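Local structure of ferritin (Pseudo-nitzschia multiseries, 4IWK) at residues 14-19 and 96-101; 39-44 and 86-91; 90-95 and 133-138. The protein oxidises ferrous iron with dioxygen at a ferroxidase centre and probably stores the ferric product in a soluble form within a shell of 24 subunits. One frame throughout, in Å; residues are numbered along the deposited sequence. Where two conformers were deposited one is given.

Contact 1. Residues 14-19 and 96-101; sequences TQEFTA and QANTRS. With FE (Fe (III) ion), chain G.
Gln15 and Asn98 join two antiparallel helices of the ferritin four-helix bundle, 3-32 and 84-111, beside the ferroxidase centre. The axes of the two segments approach to 10.2 Å. One amide-to-amide hydrogen bond spans the gap. Gln15 NE2 donates to Asn98 OD1 at 2.8 Å, and the bond is nearly straight, with an N-H...O angle of 167°. OD1 lies in the amide plane of Gln15, and the donor is only slightly tilted from the carbonyl plane of Asn98. The two amide planes themselves are turned 72° apart. Gln15 has CG anti to its backbone N (chi1 176°), and the chain then bends at chi2. Gln15 CG passes Ser101 CB at 4.0 Å, while Gln15 NE2 lies 3.9 Å from Ala97 CB.

The other end of the Asn98 amide faces the metal. Asn98 ND2 donates to Glu95 OE1 and makes a weak bond of 3.3 Å to water 2, a ligand of the iron. With partners at both OD1 and ND2, the rotation of the amide is fixed. Ala19 CB covers the flank of this group, 3.7 Å from Asn98 ND2.

Glu16 reaches the same site from helix 3-32. Glu16 OE1 binds the iron at 2.0 Å. Glu16 OE2 accepts a short bond of 2.5 Å from water 1, which is also on the iron, and another from Gln12 NE2. The carboxylate is therefore held through both oxygens. Glu49 and His52, both from helix 36-62, complete the protein ligands of this iron. Bound by Glu16, Glu49 and His52, with Asn98 beside it, this is one of two neighbouring irons of the ferroxidase centre in a ferritin four-helix bundle.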
# COMPACT_ATOMS: atom_id res chain seq x y z
N THR A 14 29.14 40.38 -21.30
CA THR A 14 29.09 41.63 -20.52
C THR A 14 27.68 42.23 -20.40
O THR A 14 27.28 42.67 -19.31
CB THR A 14 30.00 42.69 -21.15
OG1 THR A 14 31.27 42.09 -21.27
CG2 THR A 14 30.11 43.96 -20.20
N GLN A 15 26.89 42.19 -21.50
CA GLN A 15 25.58 42.82 -21.47
C GLN A 15 24.65 42.01 -20.51
O GLN A 15 23.82 42.62 -19.79
CB GLN A 15 25.04 42.81 -22.91
CG GLN A 15 23.58 43.36 -23.00
CD GLN A 15 23.47 44.82 -22.51
OE1 GLN A 15 24.44 45.59 -22.62
NE2 GLN A 15 22.34 45.18 -21.90
N GLU A 16 24.78 40.65 -20.52
CA GLU A 16 23.86 39.86 -19.64
C GLU A 16 24.25 40.15 -18.19
O GLU A 16 23.33 40.34 -17.35
CB GLU A 16 24.05 38.35 -19.87
CG GLU A 16 23.60 37.94 -21.32
CD GLU A 16 22.18 38.20 -21.72
OE1 GLU A 16 21.36 38.34 -20.81
OE2 GLU A 16 21.90 38.18 -22.95
N PHE A 17 25.54 40.26 -17.91
CA PHE A 17 25.92 40.54 -16.51
C PHE A 17 25.63 41.98 -16.09
O PHE A 17 25.26 42.20 -14.91
CB PHE A 17 27.41 40.22 -16.26
CG PHE A 17 27.77 38.77 -16.36
CD1 PHE A 17 26.81 37.74 -16.22
CD2 PHE A 17 29.11 38.43 -16.57
CE1 PHE A 17 27.18 36.39 -16.28
CE2 PHE A 17 29.48 37.08 -16.62
CZ PHE A 17 28.51 36.06 -16.43
N THR A 18 25.67 42.92 -17.05
CA THR A 18 25.27 44.32 -16.81
C THR A 18 23.79 44.33 -16.45
O THR A 18 23.38 44.95 -15.45
CB THR A 18 25.53 45.16 -18.07
OG1 THR A 18 26.95 45.16 -18.30
CG2 THR A 18 25.04 46.58 -17.93
N ALA A 19 23.01 43.59 -17.22
CA ALA A 19 21.58 43.52 -16.93
C ALA A 19 21.29 42.84 -15.60
O ALA A 19 20.47 43.32 -14.88
CB ALA A 19 20.85 42.75 -18.01
N GLN A 96 15.27 45.90 -24.01
CA GLN A 96 15.40 46.30 -25.42
C GLN A 96 16.85 46.31 -25.83
O GLN A 96 17.22 45.85 -26.95
CB GLN A 96 14.76 47.62 -25.69
CG GLN A 96 13.24 47.50 -25.57
CD GLN A 96 12.55 48.85 -25.49
OE1 GLN A 96 13.20 49.86 -25.26
NE2 GLN A 96 11.21 48.87 -25.70
N ALA A 97 17.73 46.78 -24.92
CA ALA A 97 19.16 46.66 -25.13
C ALA A 97 19.71 45.27 -25.24
O ALA A 97 20.66 45.02 -26.03
CB ALA A 97 19.96 47.44 -24.05
N ASN A 98 19.24 44.39 -24.38
CA ASN A 98 19.66 43.01 -24.42
C ASN A 98 19.28 42.44 -25.82
O ASN A 98 20.05 41.68 -26.39
CB ASN A 98 18.91 42.23 -23.36
CG ASN A 98 19.46 42.43 -21.95
OD1 ASN A 98 20.51 43.07 -21.75
ND2 ASN A 98 18.82 41.74 -20.98
N THR A 99 18.10 42.76 -26.30
CA THR A 99 17.60 42.21 -27.60
C THR A 99 18.47 42.81 -28.67
O THR A 99 18.85 42.04 -29.56
CB THR A 99 16.16 42.62 -27.83
OG1 THR A 99 15.35 42.03 -26.82
CG2 THR A 99 15.63 42.15 -29.24
N ARG A 100 18.78 44.11 -28.64
CA ARG A 100 19.64 44.69 -29.69
C ARG A 100 21.01 44.05 -29.72
O ARG A 100 21.52 43.78 -30.79
CB ARG A 100 19.80 46.20 -29.56
CG ARG A 100 18.58 46.98 -30.08
CD ARG A 100 18.82 48.53 -30.07
NE ARG A 100 19.82 48.90 -29.03
CZ ARG A 100 19.57 49.33 -27.78
NH1 ARG A 100 18.33 49.54 -27.33
NH2 ARG A 100 20.61 49.52 -26.95
N SER A 101 21.58 43.75 -28.56
CA SER A 101 22.88 43.18 -28.47
C SER A 101 22.85 41.76 -29.15
O SER A 101 23.79 41.33 -29.89
CB SER A 101 23.20 43.09 -26.98
OG SER A 101 24.49 42.60 -26.87
FE FE G . 19.35 38.31 -20.86
O HOH W 1 19.37 38.18 -22.93
O HOH W 2 17.31 38.84 -20.99

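Contact 2. Residues 39-44 and 86-91; sequences AAYMLA and DVWQSI
The backbone bond from Ile91 N to Val87 O, 2.9 Å long, spans the helical turn that receives Met42. The side chains of Ile91 and Val87, with Trp88 between them in sequence, form the surface that Met42 meets. Helices 36-62 and 84-111 run nearly parallel here, but their segment axes stay 12.8 Å apart. Long side chains have to bridge that distance.

Met42 does most of this. Its chain bends at chi2 and then extends, with CE anti to CB (chi3 179°). Met42 CE comes to rest over one face of Trp88, 3.4 Å from the centroid of the six-membered ring and only 5° off the ring normal. This is a CH-pi contact made by the methyl group. Met42 SD stands farther back and obliquely, 4.8 Å from the centroid of the Trp88 six-membered ring, and adds a Met-aromatic contact. The tip of Met42 also meets the tip of Ile91, with Met42 CE 3.5 Å from Ile91 CG1. Val87 CG1 lies 4.4 Å from Met42 CE, a looser touch.

Tyr41 approaches Trp88 at its edge. Tyr41 CD2 is 3.7 Å from Trp88 CH2, and the ring planes are 59° apart, an oblique pairing. Phe30 of helix 3-32 and Ile138 and Leu139 of helix 115-145 also pack on Trp88, which places the indole among all four bundle helices.

The contact between the two segments is apolar and aromatic. Its cohesion comes from dispersion and from the weak attraction of the methyl group to the indole pi cloud, which implies stability through close burial and not through directed polar bonds.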
# COMPACT_ATOMS: atom_id res chain seq x y z
N ALA A 39 10.34 43.86 -5.77
CA ALA A 39 11.75 43.57 -5.51
C ALA A 39 12.03 42.13 -5.79
O ALA A 39 13.06 41.79 -6.37
CB ALA A 39 12.05 43.92 -4.05
N ALA A 40 11.13 41.25 -5.36
CA ALA A 40 11.43 39.78 -5.57
C ALA A 40 11.40 39.43 -7.04
O ALA A 40 12.26 38.62 -7.46
CB ALA A 40 10.37 38.97 -4.80
N TYR A 41 10.54 40.10 -7.85
CA TYR A 41 10.56 39.91 -9.29
C TYR A 41 11.92 40.33 -9.81
O TYR A 41 12.52 39.61 -10.65
CB TYR A 41 9.41 40.65 -9.92
CG TYR A 41 9.22 40.33 -11.38
CD1 TYR A 41 8.15 39.50 -11.79
CD2 TYR A 41 10.01 40.94 -12.37
CE1 TYR A 41 7.94 39.23 -13.11
CE2 TYR A 41 9.82 40.62 -13.70
CZ TYR A 41 8.80 39.79 -14.06
OH TYR A 41 8.62 39.54 -15.41
N MET A 42 12.37 41.49 -9.40
CA MET A 42 13.68 41.99 -9.94
C MET A 42 14.84 41.03 -9.52
O MET A 42 15.77 40.79 -10.34
CB MET A 42 13.96 43.44 -9.47
CG MET A 42 12.90 44.45 -9.94
SD MET A 42 12.91 44.53 -11.76
CE MET A 42 11.61 45.74 -12.23
N LEU A 43 14.83 40.56 -8.28
CA LEU A 43 15.86 39.60 -7.86
C LEU A 43 15.87 38.30 -8.70
O LEU A 43 16.95 37.84 -9.05
CB LEU A 43 15.69 39.42 -6.32
CG LEU A 43 16.89 38.83 -5.70
CD1 LEU A 43 17.94 39.96 -5.61
CD2 LEU A 43 16.34 38.48 -4.31
N ALA A 44 14.68 37.78 -9.05
CA ALA A 44 14.61 36.56 -9.84
C ALA A 44 15.19 36.90 -11.21
O ALA A 44 15.93 36.08 -11.75
CB ALA A 44 13.14 36.09 -9.91
N ASP A 86 9.26 54.69 -13.04
CA ASP A 86 10.57 55.00 -13.55
C ASP A 86 11.40 53.71 -13.61
O ASP A 86 12.20 53.53 -14.54
CB ASP A 86 11.31 55.96 -12.60
CG ASP A 86 10.68 57.37 -12.53
OD1 ASP A 86 10.00 57.77 -13.50
OD2 ASP A 86 10.96 58.08 -11.52
N VAL A 87 11.31 52.91 -12.57
CA VAL A 87 12.14 51.70 -12.51
C VAL A 87 11.70 50.74 -13.67
O VAL A 87 12.54 50.27 -14.43
CB VAL A 87 11.94 50.93 -11.20
CG1 VAL A 87 12.97 49.76 -11.16
CG2 VAL A 87 12.26 51.89 -10.02
N TRP A 88 10.39 50.46 -13.78
CA TRP A 88 9.95 49.56 -14.85
C TRP A 88 10.30 50.06 -16.25
O TRP A 88 10.62 49.31 -17.12
CB TRP A 88 8.45 49.33 -14.71
CG TRP A 88 8.15 48.38 -13.53
CD1 TRP A 88 7.68 48.73 -12.31
CD2 TRP A 88 8.34 46.95 -13.51
NE1 TRP A 88 7.50 47.58 -11.54
CE2 TRP A 88 7.96 46.51 -12.24
CE3 TRP A 88 8.80 46.01 -14.48
CZ2 TRP A 88 7.98 45.15 -11.89
CZ3 TRP A 88 8.85 44.66 -14.12
CH2 TRP A 88 8.43 44.26 -12.82
N GLN A 89 10.24 51.36 -16.44
CA GLN A 89 10.63 51.92 -17.74
C GLN A 89 12.13 51.69 -18.04
O GLN A 89 12.53 51.29 -19.15
CB GLN A 89 10.28 53.46 -17.75
CG GLN A 89 10.90 54.16 -19.00
CD GLN A 89 10.13 53.77 -20.31
OE1 GLN A 89 8.92 53.63 -20.25
NE2 GLN A 89 10.85 53.54 -21.43
N SER A 90 12.95 51.84 -17.00
CA SER A 90 14.37 51.48 -17.19
C SER A 90 14.57 49.98 -17.48
O SER A 90 15.47 49.64 -18.28
CB SER A 90 15.19 51.83 -15.94
OG SER A 90 15.29 53.28 -15.82
N ILE A 91 13.77 49.12 -16.85
CA ILE A 91 13.94 47.67 -17.08
C ILE A 91 13.46 47.38 -18.52
O ILE A 91 14.07 46.57 -19.23
CB ILE A 91 13.12 46.89 -16.09
CG1 ILE A 91 13.72 47.14 -14.67
CG2 ILE A 91 13.04 45.41 -16.42
CD1 ILE A 91 15.17 46.75 -14.62

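Contact 3. Residues 90-95 and 133-138; sequences SILELE and DKIGSI. With FE (Fe (III) ion), chain I.
Ile135 lays its CG2 methyl against the backbone and side-chain base of Leu92. CG2 of Ile135 lies 3.5 Å from Leu92 CA and 3.7 Å from Leu92 CB. Ile135 has CG2 anti to its own backbone N, which turns this branch onto helix 84-111. Leu92 CD1 also reaches 4.0 Å from Ile135 CG2. Leu92 CD1 lies near Gly136 N as well, at 4.2 Å. The segments are antiparallel, at 163°, and their axes come within 9.4 Å.

The other branch of Ile135 ends in CD1, which turns toward Ile91 and Glu95. Two conformers of Ile135 were deposited, and the very close approach of CD1 to Glu95 is doubtful. The CG2 contact with Leu92 does not depend on that short approach, though it is described for one of two conformers. Tyr23 of helix 3-32 also packs on Ile135.

Glu95 carries the contact into the metal site. Its CG is anti to the carbonyl carbon (chi1 -72°), and a bend at chi2 then swings CD toward the iron. Glu95 OE2 binds the iron at 2.1 Å, and Glu95 OE1 makes a longer contact with it at 2.6 Å. Glu95 OE1 also accepts a bond of 3.1 Å from water 2, itself a ligand of this iron. Outside the two segments, Tyr23 OH is hydrogen-bonded to OE2, and Gln128 NE2 to OE1. These partners orient the carboxylate. Glu49 and Glu131 bind the same iron, and water 3 is a further ligand. Apolar packing of the third and fourth helices next to a carboxylate-rich iron site is typical of the ferroxidase centre in the core of a ferritin subunit.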
# COMPACT_ATOMS: atom_id res chain seq x y z
N SER A 90 12.95 51.84 -17.00
CA SER A 90 14.37 51.48 -17.19
C SER A 90 14.57 49.98 -17.48
O SER A 90 15.47 49.64 -18.28
CB SER A 90 15.19 51.83 -15.94
OG SER A 90 15.29 53.28 -15.82
N ILE A 91 13.77 49.12 -16.85
CA ILE A 91 13.94 47.67 -17.08
C ILE A 91 13.46 47.38 -18.52
O ILE A 91 14.07 46.57 -19.23
CB ILE A 91 13.12 46.89 -16.09
CG1 ILE A 91 13.72 47.14 -14.67
CG2 ILE A 91 13.04 45.41 -16.42
CD1 ILE A 91 15.17 46.75 -14.62
N LEU A 92 12.40 48.03 -18.98
CA LEU A 92 12.01 47.82 -20.42
C LEU A 92 13.14 48.20 -21.35
O LEU A 92 13.52 47.43 -22.26
CB LEU A 92 10.76 48.68 -20.71
CG LEU A 92 10.38 48.52 -22.23
CD1 LEU A 92 9.95 47.11 -22.58
CD2 LEU A 92 9.26 49.53 -22.49
N GLU A 93 13.74 49.35 -21.13
CA GLU A 93 14.87 49.80 -21.93
C GLU A 93 16.04 48.84 -21.88
O GLU A 93 16.68 48.64 -22.91
CB GLU A 93 15.28 51.19 -21.49
CG GLU A 93 14.26 52.21 -21.95
CD GLU A 93 14.48 53.55 -21.28
OE1 GLU A 93 15.56 53.77 -20.78
OE2 GLU A 93 13.58 54.40 -21.25
N LEU A 94 16.34 48.31 -20.66
CA LEU A 94 17.41 47.32 -20.47
C LEU A 94 17.12 46.09 -21.38
O LEU A 94 18.05 45.59 -22.08
CB LEU A 94 17.42 46.88 -19.01
CG LEU A 94 18.46 45.79 -18.65
CD1 LEU A 94 19.88 46.36 -18.75
CD2 LEU A 94 18.11 45.27 -17.24
N GLU A 95 15.91 45.57 -21.30
CA GLU A 95 15.53 44.38 -22.12
C GLU A 95 15.64 44.70 -23.63
O GLU A 95 16.13 43.80 -24.39
CB GLU A 95 14.20 43.80 -21.75
CG GLU A 95 14.26 43.05 -20.37
CD GLU A 95 15.13 41.85 -20.29
OE1 GLU A 95 15.69 41.44 -21.32
OE2 GLU A 95 15.14 41.31 -19.17
N ASP A 133 7.58 41.51 -24.01
CA ASP A 133 6.15 41.59 -23.93
C ASP A 133 5.72 41.65 -22.46
O ASP A 133 4.81 42.45 -22.14
CB ASP A 133 5.55 40.29 -24.58
CG ASP A 133 4.04 40.15 -24.36
OD1 ASP A 133 3.32 40.97 -24.93
OD2 ASP A 133 3.66 39.25 -23.64
N LYS A 134 6.28 40.77 -21.60
CA LYS A 134 5.94 40.69 -20.18
C LYS A 134 6.26 42.07 -19.50
O LYS A 134 5.40 42.59 -18.78
CB LYS A 134 6.77 39.57 -19.55
CG LYS A 134 6.57 39.49 -18.07
CD LYS A 134 6.53 38.03 -17.64
CE LYS A 134 6.59 37.95 -16.07
NZ LYS A 134 6.98 36.55 -15.55
N ILE A 135 7.45 42.61 -19.72
CA ILE A 135 7.82 43.91 -19.09
C ILE A 135 6.94 45.02 -19.59
O ILE A 135 6.47 45.83 -18.80
CB ILE A 135 9.30 44.25 -19.35
CG1 ILE A 135 10.10 43.25 -18.55
CG2 ILE A 135 9.64 45.72 -18.89
CD1 ILE A 135 11.45 42.89 -19.10
N GLY A 136 6.65 45.04 -20.90
CA GLY A 136 5.82 46.10 -21.44
C GLY A 136 4.44 45.98 -20.80
O GLY A 136 3.82 47.01 -20.51
N SER A 137 3.93 44.77 -20.56
CA SER A 137 2.59 44.63 -19.99
C SER A 137 2.58 45.06 -18.51
O SER A 137 1.66 45.72 -18.05
CB SER A 137 2.15 43.15 -20.09
OG SER A 137 0.97 42.93 -19.35
N ILE A 138 3.62 44.70 -17.76
CA ILE A 138 3.68 45.17 -16.37
C ILE A 138 3.77 46.70 -16.29
O ILE A 138 3.04 47.34 -15.45
CB ILE A 138 4.92 44.50 -15.62
CG1 ILE A 138 4.68 43.01 -15.48
CG2 ILE A 138 5.08 45.22 -14.25
CD1 ILE A 138 5.94 42.18 -15.07
FE FE I . 16.19 39.53 -19.60
O HOH W 2 17.31 38.84 -20.99
O HOH W 3 15.76 38.31 -18.32

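From the N terminus, helix 3-32 supplies the first segment of contact 1, and helix 36-62 the first of contact 2. Helix 84-111 then supplies a segment to every contact. Residues 86-91 close contact 2 first. Residues 96-101 close contact 1, whose loop encloses that of contact 2. Contact 3 starts at residues 90-95, sharing Ser90 and Ile91 with contact 2, and closes last at 133-138 on helix 115-145, so it crosses contact 1. Contacts 1 and 3 touch through Ala19 and Leu94. Water 2 binds the iron of contact 1 and the iron of contact 3, and Glu49 binds the same two. Together the contacts tie the other three bundle helices to helix 84-111.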